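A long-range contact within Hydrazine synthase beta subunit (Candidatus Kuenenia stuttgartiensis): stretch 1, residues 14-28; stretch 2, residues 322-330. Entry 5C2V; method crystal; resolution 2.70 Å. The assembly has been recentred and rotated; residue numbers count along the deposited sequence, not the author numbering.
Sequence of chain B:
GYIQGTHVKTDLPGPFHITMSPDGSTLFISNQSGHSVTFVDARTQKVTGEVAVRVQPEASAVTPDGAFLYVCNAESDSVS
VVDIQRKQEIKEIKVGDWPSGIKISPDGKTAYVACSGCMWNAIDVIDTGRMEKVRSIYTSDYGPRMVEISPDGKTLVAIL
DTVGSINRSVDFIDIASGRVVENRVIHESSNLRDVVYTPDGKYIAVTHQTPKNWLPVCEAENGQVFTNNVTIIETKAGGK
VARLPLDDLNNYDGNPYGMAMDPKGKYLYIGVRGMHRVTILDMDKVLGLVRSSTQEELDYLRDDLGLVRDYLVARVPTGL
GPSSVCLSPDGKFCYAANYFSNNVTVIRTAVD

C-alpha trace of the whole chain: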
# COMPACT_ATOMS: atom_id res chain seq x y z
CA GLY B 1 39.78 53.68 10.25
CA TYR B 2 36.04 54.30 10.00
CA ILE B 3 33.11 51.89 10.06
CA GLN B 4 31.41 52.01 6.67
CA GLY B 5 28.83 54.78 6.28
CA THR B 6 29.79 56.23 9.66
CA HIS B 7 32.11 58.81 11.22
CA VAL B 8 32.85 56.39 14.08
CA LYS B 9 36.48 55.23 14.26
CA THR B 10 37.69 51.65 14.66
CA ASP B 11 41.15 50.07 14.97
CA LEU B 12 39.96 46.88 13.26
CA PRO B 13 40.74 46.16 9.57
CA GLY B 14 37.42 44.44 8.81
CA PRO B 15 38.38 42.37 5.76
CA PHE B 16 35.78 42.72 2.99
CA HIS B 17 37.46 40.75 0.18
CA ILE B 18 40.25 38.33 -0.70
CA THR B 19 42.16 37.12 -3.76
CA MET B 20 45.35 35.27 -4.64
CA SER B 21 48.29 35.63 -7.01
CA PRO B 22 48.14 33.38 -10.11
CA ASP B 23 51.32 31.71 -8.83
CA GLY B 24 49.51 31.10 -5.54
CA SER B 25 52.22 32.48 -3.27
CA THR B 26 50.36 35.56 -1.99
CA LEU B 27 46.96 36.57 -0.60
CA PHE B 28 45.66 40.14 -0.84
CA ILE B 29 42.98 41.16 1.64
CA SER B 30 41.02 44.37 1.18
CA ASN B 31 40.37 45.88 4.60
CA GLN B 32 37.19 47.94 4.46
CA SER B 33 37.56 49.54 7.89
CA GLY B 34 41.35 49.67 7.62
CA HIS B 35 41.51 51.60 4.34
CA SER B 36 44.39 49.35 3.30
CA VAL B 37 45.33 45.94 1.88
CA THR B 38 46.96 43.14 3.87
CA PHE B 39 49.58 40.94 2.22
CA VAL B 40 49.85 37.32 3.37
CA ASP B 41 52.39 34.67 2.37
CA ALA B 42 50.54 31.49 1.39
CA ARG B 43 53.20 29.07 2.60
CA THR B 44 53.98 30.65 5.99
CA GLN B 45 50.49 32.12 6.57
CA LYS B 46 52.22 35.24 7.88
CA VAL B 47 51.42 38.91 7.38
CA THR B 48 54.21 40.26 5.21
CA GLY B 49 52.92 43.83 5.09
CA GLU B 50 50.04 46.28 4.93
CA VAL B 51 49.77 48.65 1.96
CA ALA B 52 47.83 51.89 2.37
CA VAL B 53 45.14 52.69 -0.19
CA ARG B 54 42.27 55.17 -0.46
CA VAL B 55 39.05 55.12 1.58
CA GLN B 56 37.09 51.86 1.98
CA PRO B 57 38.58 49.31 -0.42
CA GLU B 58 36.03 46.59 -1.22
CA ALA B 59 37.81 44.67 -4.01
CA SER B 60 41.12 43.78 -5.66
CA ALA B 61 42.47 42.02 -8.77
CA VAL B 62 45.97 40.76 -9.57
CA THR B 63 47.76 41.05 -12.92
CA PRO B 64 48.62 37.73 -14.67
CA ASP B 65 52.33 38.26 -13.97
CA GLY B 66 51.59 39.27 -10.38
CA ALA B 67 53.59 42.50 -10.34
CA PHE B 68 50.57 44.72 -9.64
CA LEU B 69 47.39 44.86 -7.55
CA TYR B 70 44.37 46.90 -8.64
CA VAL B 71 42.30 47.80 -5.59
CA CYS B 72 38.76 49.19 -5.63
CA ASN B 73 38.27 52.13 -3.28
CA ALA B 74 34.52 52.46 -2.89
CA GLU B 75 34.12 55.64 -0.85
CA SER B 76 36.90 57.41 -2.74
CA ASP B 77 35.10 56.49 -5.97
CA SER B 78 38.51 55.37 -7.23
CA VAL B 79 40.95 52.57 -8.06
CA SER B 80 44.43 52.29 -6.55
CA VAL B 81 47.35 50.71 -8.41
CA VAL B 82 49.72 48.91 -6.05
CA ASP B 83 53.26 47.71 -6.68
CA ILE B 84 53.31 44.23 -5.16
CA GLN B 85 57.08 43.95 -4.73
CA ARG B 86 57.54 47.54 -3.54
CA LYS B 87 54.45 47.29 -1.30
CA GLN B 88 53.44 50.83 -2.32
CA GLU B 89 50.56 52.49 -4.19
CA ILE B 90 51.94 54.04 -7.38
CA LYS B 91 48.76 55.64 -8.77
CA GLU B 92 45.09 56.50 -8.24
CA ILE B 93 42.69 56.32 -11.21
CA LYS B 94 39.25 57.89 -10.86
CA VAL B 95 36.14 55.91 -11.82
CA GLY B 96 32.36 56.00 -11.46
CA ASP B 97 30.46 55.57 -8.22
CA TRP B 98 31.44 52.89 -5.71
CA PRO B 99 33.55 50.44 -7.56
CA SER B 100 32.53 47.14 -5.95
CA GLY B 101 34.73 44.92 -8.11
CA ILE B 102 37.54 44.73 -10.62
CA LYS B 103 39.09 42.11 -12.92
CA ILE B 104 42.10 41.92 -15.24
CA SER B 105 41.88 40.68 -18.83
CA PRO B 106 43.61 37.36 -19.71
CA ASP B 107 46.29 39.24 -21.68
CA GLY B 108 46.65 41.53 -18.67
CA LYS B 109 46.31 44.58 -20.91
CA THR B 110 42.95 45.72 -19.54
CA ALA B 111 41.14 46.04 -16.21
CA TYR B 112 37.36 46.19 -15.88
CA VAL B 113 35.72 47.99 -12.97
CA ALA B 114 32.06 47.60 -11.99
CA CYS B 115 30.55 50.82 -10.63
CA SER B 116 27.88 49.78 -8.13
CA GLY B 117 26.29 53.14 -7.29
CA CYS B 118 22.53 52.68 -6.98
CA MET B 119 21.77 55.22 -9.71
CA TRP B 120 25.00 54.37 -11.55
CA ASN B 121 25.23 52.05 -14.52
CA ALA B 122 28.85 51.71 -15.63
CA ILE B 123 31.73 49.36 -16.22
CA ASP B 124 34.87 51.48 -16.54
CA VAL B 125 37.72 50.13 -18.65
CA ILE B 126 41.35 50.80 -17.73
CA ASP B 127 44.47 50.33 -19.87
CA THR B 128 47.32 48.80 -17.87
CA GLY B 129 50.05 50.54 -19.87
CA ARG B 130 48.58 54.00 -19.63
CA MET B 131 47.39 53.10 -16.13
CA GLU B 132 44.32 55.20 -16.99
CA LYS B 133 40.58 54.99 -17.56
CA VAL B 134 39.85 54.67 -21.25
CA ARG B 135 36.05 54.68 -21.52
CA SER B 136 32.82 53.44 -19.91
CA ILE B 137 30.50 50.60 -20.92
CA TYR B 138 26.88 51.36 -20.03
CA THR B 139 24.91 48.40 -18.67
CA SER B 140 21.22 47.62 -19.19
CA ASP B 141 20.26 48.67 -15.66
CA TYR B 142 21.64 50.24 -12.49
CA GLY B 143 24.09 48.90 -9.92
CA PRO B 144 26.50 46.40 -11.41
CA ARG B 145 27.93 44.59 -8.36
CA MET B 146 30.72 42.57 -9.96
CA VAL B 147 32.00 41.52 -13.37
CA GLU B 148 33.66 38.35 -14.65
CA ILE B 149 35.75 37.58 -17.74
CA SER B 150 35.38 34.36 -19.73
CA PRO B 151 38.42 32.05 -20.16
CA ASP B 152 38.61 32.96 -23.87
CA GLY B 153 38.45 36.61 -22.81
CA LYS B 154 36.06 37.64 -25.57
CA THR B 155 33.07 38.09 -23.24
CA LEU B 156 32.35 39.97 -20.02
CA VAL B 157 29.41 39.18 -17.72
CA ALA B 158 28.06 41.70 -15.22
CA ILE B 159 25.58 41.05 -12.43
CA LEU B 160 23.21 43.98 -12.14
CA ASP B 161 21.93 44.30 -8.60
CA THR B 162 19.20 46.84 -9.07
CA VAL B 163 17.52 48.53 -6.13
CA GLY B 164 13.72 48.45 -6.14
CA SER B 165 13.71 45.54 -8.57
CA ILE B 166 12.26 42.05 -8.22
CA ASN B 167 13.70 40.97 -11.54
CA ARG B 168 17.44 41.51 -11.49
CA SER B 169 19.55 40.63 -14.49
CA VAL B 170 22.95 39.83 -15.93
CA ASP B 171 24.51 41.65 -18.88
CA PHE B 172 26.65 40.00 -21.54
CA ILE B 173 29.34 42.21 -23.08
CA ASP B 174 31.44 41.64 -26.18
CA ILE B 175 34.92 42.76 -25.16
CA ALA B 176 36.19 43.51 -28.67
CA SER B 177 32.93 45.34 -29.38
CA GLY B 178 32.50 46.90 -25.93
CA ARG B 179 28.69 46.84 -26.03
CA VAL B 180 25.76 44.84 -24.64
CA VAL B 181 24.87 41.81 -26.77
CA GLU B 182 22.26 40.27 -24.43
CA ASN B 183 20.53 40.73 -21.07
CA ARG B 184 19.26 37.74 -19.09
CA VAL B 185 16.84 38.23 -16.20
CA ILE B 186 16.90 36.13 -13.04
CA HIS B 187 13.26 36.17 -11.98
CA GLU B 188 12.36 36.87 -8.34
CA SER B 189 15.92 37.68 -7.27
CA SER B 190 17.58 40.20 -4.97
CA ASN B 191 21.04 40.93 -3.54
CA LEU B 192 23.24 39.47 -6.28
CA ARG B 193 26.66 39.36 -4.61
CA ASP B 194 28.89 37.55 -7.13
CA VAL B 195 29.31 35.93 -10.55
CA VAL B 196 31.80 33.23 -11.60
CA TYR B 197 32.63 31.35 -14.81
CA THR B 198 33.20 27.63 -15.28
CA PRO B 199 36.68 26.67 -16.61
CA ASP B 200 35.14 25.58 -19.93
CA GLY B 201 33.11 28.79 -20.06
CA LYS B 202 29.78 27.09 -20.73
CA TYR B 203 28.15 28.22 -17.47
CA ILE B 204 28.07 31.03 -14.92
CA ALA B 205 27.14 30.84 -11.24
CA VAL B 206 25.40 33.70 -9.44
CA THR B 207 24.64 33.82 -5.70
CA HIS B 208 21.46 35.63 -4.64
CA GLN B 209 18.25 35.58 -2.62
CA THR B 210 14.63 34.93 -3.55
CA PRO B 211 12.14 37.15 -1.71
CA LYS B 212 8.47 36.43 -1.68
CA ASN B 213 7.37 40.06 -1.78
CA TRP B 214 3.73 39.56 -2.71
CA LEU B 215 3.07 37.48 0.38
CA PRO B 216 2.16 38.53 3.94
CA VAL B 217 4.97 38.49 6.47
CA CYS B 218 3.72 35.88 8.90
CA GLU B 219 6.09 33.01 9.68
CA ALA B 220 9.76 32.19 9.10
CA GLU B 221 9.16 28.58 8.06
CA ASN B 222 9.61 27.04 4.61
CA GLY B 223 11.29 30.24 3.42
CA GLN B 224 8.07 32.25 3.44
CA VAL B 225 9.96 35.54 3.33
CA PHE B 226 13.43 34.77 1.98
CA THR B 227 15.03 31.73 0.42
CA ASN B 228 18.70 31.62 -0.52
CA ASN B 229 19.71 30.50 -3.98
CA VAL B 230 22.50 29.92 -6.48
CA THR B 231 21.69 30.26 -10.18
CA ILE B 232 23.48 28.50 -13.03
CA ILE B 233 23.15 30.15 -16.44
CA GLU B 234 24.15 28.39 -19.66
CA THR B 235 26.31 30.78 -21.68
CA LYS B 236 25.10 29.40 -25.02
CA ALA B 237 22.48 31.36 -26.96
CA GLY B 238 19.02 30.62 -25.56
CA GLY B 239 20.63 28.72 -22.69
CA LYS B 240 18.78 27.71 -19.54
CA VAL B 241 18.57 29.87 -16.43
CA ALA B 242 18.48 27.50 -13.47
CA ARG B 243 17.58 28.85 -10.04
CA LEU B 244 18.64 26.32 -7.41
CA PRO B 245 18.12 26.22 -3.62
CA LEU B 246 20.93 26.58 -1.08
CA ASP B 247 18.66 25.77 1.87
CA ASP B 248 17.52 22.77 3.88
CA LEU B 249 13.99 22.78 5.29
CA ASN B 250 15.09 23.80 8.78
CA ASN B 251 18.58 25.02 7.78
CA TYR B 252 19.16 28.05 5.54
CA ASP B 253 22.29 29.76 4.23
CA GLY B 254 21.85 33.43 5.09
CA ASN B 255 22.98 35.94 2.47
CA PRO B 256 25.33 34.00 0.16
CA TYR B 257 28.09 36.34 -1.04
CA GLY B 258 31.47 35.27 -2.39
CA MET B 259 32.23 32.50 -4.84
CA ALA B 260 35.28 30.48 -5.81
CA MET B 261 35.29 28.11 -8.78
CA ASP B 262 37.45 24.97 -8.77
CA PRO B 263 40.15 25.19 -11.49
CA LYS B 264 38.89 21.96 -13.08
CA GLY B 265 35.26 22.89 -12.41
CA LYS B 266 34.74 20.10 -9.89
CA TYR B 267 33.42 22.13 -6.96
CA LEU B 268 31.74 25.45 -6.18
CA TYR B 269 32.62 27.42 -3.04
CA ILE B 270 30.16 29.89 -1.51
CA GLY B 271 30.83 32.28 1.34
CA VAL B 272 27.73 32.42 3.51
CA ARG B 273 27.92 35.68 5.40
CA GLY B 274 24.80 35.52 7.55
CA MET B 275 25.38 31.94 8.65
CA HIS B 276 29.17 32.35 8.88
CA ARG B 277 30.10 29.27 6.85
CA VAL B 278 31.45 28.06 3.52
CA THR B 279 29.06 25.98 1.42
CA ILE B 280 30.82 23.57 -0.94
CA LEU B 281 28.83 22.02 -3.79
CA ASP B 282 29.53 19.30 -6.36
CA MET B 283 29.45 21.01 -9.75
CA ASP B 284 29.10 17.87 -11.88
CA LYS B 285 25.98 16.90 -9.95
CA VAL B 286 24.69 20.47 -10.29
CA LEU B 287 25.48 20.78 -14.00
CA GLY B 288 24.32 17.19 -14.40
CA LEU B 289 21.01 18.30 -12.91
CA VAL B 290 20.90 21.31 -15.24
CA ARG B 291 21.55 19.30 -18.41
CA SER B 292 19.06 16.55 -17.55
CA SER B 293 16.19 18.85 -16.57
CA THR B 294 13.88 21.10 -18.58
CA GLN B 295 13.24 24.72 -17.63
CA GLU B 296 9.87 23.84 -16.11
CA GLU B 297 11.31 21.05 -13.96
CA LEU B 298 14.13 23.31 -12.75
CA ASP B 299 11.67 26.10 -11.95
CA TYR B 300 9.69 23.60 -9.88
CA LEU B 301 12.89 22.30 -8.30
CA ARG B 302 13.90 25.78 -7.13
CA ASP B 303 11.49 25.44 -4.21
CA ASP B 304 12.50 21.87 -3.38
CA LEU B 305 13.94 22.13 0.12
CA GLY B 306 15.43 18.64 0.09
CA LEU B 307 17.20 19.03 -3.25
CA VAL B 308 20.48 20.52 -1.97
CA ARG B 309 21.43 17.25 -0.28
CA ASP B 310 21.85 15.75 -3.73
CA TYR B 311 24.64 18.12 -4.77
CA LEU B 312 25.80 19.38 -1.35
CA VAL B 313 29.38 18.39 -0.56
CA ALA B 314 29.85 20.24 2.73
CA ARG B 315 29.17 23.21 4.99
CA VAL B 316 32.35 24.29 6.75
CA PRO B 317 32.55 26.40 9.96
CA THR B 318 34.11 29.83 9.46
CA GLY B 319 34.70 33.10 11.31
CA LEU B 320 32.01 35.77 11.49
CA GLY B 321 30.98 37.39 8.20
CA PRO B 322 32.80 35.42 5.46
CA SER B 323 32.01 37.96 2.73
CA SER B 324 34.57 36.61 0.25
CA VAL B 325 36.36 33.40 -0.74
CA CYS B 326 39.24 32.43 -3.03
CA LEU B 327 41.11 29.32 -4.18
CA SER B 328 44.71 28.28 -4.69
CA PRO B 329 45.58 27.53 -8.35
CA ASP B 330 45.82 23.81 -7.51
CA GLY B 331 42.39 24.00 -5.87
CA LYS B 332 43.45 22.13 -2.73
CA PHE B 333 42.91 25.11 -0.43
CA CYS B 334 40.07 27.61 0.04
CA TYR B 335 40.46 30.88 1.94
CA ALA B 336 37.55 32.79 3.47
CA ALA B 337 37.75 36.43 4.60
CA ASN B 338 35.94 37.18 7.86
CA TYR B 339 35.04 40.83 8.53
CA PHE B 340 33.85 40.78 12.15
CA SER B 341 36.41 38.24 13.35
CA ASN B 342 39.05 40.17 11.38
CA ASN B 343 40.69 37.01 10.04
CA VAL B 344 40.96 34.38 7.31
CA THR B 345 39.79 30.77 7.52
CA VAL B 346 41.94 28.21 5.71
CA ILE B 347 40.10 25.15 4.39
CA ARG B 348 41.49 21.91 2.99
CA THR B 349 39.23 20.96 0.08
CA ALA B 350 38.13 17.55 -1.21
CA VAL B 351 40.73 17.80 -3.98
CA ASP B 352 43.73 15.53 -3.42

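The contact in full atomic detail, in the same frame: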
# COMPACT_ATOMS: atom_id res chain seq x y z
N GLY B 14 38.71 44.79 9.38
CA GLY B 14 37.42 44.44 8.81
C GLY B 14 37.45 43.90 7.39
O GLY B 14 36.87 44.52 6.50
N PRO B 15 38.17 42.78 7.15
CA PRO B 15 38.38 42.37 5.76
C PRO B 15 37.07 42.16 4.98
O PRO B 15 36.22 41.37 5.40
CB PRO B 15 39.11 41.03 5.90
CG PRO B 15 39.65 41.01 7.30
CD PRO B 15 38.68 41.79 8.12
N PHE B 16 36.93 42.86 3.86
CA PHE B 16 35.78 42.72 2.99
C PHE B 16 35.95 41.81 1.76
O PHE B 16 34.96 41.43 1.13
CB PHE B 16 35.35 44.11 2.51
CG PHE B 16 33.90 44.21 2.17
CD1 PHE B 16 32.94 44.24 3.17
CD2 PHE B 16 33.49 44.30 0.85
CE1 PHE B 16 31.60 44.34 2.86
CE2 PHE B 16 32.15 44.41 0.53
CZ PHE B 16 31.21 44.43 1.54
N HIS B 17 37.19 41.45 1.44
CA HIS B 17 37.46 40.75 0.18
C HIS B 17 38.79 40.03 0.24
O HIS B 17 39.66 40.37 1.04
CB HIS B 17 37.43 41.75 -0.99
CG HIS B 17 37.46 41.11 -2.35
ND1 HIS B 17 38.62 40.76 -2.99
CD2 HIS B 17 36.45 40.77 -3.19
CE1 HIS B 17 38.34 40.22 -4.16
NE2 HIS B 17 37.02 40.22 -4.31
N ILE B 18 38.97 39.03 -0.62
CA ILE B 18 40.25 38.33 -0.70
C ILE B 18 40.49 37.77 -2.09
O ILE B 18 39.56 37.40 -2.80
CB ILE B 18 40.32 37.20 0.37
CG1 ILE B 18 41.76 36.71 0.54
CG2 ILE B 18 39.38 36.06 0.02
CD1 ILE B 18 41.93 35.71 1.67
N THR B 19 41.76 37.72 -2.49
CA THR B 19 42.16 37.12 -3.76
C THR B 19 43.55 36.54 -3.62
O THR B 19 44.17 36.64 -2.56
CB THR B 19 42.12 38.14 -4.92
OG1 THR B 19 42.44 37.48 -6.15
CG2 THR B 19 43.13 39.26 -4.68
N MET B 20 44.06 35.94 -4.69
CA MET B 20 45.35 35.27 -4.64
C MET B 20 46.12 35.44 -5.94
O MET B 20 45.52 35.49 -7.02
CB MET B 20 45.16 33.79 -4.32
CG MET B 20 46.38 33.11 -3.72
SD MET B 20 46.04 31.38 -3.33
CE MET B 20 47.27 31.07 -2.07
N SER B 21 47.44 35.53 -5.83
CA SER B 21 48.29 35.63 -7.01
C SER B 21 48.17 34.37 -7.85
O SER B 21 47.99 33.28 -7.31
CB SER B 21 49.75 35.86 -6.59
OG SER B 21 50.21 34.83 -5.74
N PRO B 22 48.26 34.52 -9.18
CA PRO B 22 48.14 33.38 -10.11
C PRO B 22 49.21 32.31 -9.88
O PRO B 22 49.04 31.18 -10.33
CB PRO B 22 48.31 34.03 -11.49
CG PRO B 22 48.95 35.35 -11.22
CD PRO B 22 48.43 35.79 -9.90
N ASP B 23 50.29 32.68 -9.20
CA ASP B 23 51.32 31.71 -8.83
C ASP B 23 51.03 31.12 -7.45
O ASP B 23 51.74 30.22 -6.99
CB ASP B 23 52.70 32.37 -8.86
CG ASP B 23 52.75 33.67 -8.09
OD1 ASP B 23 52.39 34.72 -8.66
OD2 ASP B 23 53.15 33.64 -6.90
N GLY B 24 50.00 31.65 -6.80
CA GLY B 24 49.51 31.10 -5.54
C GLY B 24 50.38 31.31 -4.32
O GLY B 24 50.20 30.63 -3.31
N SER B 25 51.34 32.23 -4.40
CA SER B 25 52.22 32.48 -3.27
C SER B 25 51.76 33.61 -2.34
O SER B 25 52.31 33.78 -1.26
CB SER B 25 53.63 32.81 -3.78
OG SER B 25 53.63 33.98 -4.57
N THR B 26 50.75 34.37 -2.75
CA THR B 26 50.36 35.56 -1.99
C THR B 26 48.86 35.83 -1.96
O THR B 26 48.18 35.73 -2.98
CB THR B 26 51.08 36.81 -2.53
OG1 THR B 26 52.49 36.54 -2.65
CG2 THR B 26 50.88 38.00 -1.59
N LEU B 27 48.36 36.18 -0.78
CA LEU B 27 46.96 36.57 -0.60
C LEU B 27 46.86 38.07 -0.34
O LEU B 27 47.64 38.65 0.42
CB LEU B 27 46.34 35.80 0.57
CG LEU B 27 46.14 34.30 0.37
CD1 LEU B 27 45.98 33.60 1.71
CD2 LEU B 27 44.92 34.05 -0.51
N PHE B 28 45.88 38.70 -0.99
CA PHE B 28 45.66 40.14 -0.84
C PHE B 28 44.27 40.40 -0.26
O PHE B 28 43.26 40.14 -0.91
CB PHE B 28 45.81 40.85 -2.18
CG PHE B 28 47.06 40.48 -2.92
CD1 PHE B 28 47.06 39.44 -3.83
CD2 PHE B 28 48.24 41.18 -2.71
CE1 PHE B 28 48.21 39.09 -4.51
CE2 PHE B 28 49.39 40.84 -3.39
CZ PHE B 28 49.38 39.79 -4.29
N PRO B 322 31.94 35.79 6.60
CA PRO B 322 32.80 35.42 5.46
C PRO B 322 32.28 35.98 4.14
O PRO B 322 31.65 35.26 3.36
CB PRO B 322 32.74 33.89 5.47
CG PRO B 322 31.43 33.57 6.06
CD PRO B 322 31.12 34.66 7.06
N SER B 323 32.55 37.26 3.89
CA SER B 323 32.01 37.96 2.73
C SER B 323 32.66 37.56 1.41
O SER B 323 32.10 37.81 0.34
CB SER B 323 32.14 39.47 2.94
OG SER B 323 33.45 39.81 3.35
N SER B 324 33.84 36.95 1.47
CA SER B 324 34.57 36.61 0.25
C SER B 324 35.41 35.34 0.39
O SER B 324 35.91 35.03 1.46
CB SER B 324 35.47 37.77 -0.17
OG SER B 324 36.09 37.52 -1.42
N VAL B 325 35.55 34.61 -0.72
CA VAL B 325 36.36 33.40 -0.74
C VAL B 325 37.25 33.35 -1.98
O VAL B 325 36.94 33.96 -3.00
CB VAL B 325 35.49 32.13 -0.70
CG1 VAL B 325 34.89 31.93 0.68
CG2 VAL B 325 34.41 32.19 -1.77
N CYS B 326 38.36 32.62 -1.88
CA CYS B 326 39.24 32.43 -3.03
C CYS B 326 39.95 31.08 -2.96
O CYS B 326 40.04 30.47 -1.90
CB CYS B 326 40.26 33.56 -3.14
SG CYS B 326 41.53 33.56 -1.85
N LEU B 327 40.45 30.62 -4.10
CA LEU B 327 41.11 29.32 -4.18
C LEU B 327 42.57 29.42 -4.61
O LEU B 327 42.96 30.35 -5.32
CB LEU B 327 40.36 28.40 -5.16
CG LEU B 327 39.03 27.80 -4.71
CD1 LEU B 327 38.37 27.10 -5.88
CD2 LEU B 327 39.25 26.82 -3.57
N SER B 328 43.36 28.44 -4.18
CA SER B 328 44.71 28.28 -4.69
C SER B 328 44.62 27.70 -6.10
O SER B 328 43.66 27.00 -6.42
CB SER B 328 45.53 27.37 -3.77
OG SER B 328 44.95 26.08 -3.67
N PRO B 329 45.62 27.99 -6.96
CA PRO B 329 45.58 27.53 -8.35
C PRO B 329 45.50 26.01 -8.50
O PRO B 329 45.03 25.53 -9.53
CB PRO B 329 46.90 28.06 -8.93
CG PRO B 329 47.76 28.37 -7.75
CD PRO B 329 46.81 28.81 -6.68
N ASP B 330 45.94 25.27 -7.48
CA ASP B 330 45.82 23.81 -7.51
C ASP B 330 44.47 23.35 -6.97
O ASP B 330 44.09 22.19 -7.13
CB ASP B 330 46.96 23.17 -6.71
CG ASP B 330 47.08 23.71 -5.30
OD1 ASP B 330 46.17 24.44 -4.85
OD2 ASP B 330 48.09 23.41 -4.63

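The centre of the contact is the thiol of Cys-326, whose CB points toward stretch 1 and whose chi1 of 70° (p) sets SG among apolar groups. Ile-18 CG2 lies 3.8 Å from Cys-326 SG, and Leu-27 CD2 lies 3.7 Å from the same Cys-326 SG. Leu-27 leaves its backbone sideways to stretch 2, but the end of its side chain comes nearer, so both strands of the hairpin in stretch 1 contribute to the sulfur's surroundings. Met-20 CB, at 4.4 Å from Cys-326 SG, makes a looser contact. A thiol is only weakly polar, and it packs here much as a methyl group would.

The backbones that carry these groups run almost parallel. Strands 15-20 and 322-327 differ in direction by 7° and approach to 5.5 Å, although some 300 residues separate them in sequence. His-17 faces Ser-324 and Thr-19 faces Cys-326, with CA-CA distances of 5.0 and 5.6 Å. No hydrogen bond joins main chain to main chain across the contact; side chains supply what bonding there is. The backbone of strand 15-20 is instead paired within its own hairpin, where Thr-19 N donates to Phe-28 O at 3.3 Å and Phe-28 N to Thr-19 O at 3.1 Å.

Beyond the cysteine, the extended side chain of Met-20, with all three chi angles t, reaches along stretch 2. Met-20 SD sits 3.6 Å from Ser-328 CA and 4.3 Å from Pro-329 CD. Pro-329 in turn packs against the type I turn from Ser-21 to Gly-24, closed by a bond of 2.6 Å from Gly-24 N to Ser-21 O. Gly-24 CA is 3.7 Å from Pro-329 CD; a CB on Gly-24 would point toward stretch 2 and fall 2.8 Å from Pro-329 CD, a clash. The positive phi of 71° also suits glycine.

In the other direction the contact becomes polar. Ser-324 points toward stretch 1, and its OG accepts a weak hydrogen bond from Ile-18 N at 3.3 Å. The same hydroxyl lies over one face of the His-17 ring, with Ser-324 OG 3.7 Å from His-17 CD2, while Ser-324 CB rests 3.6 Å from His-17 CA. One residue earlier, Ser-323 OG donates to Phe-16 O at 3.1 Å. The two serines thus act in opposite senses, one donating to a carbonyl and the other accepting from an amide, and tie neighbouring parts of the strand 15-20 backbone to stretch 2.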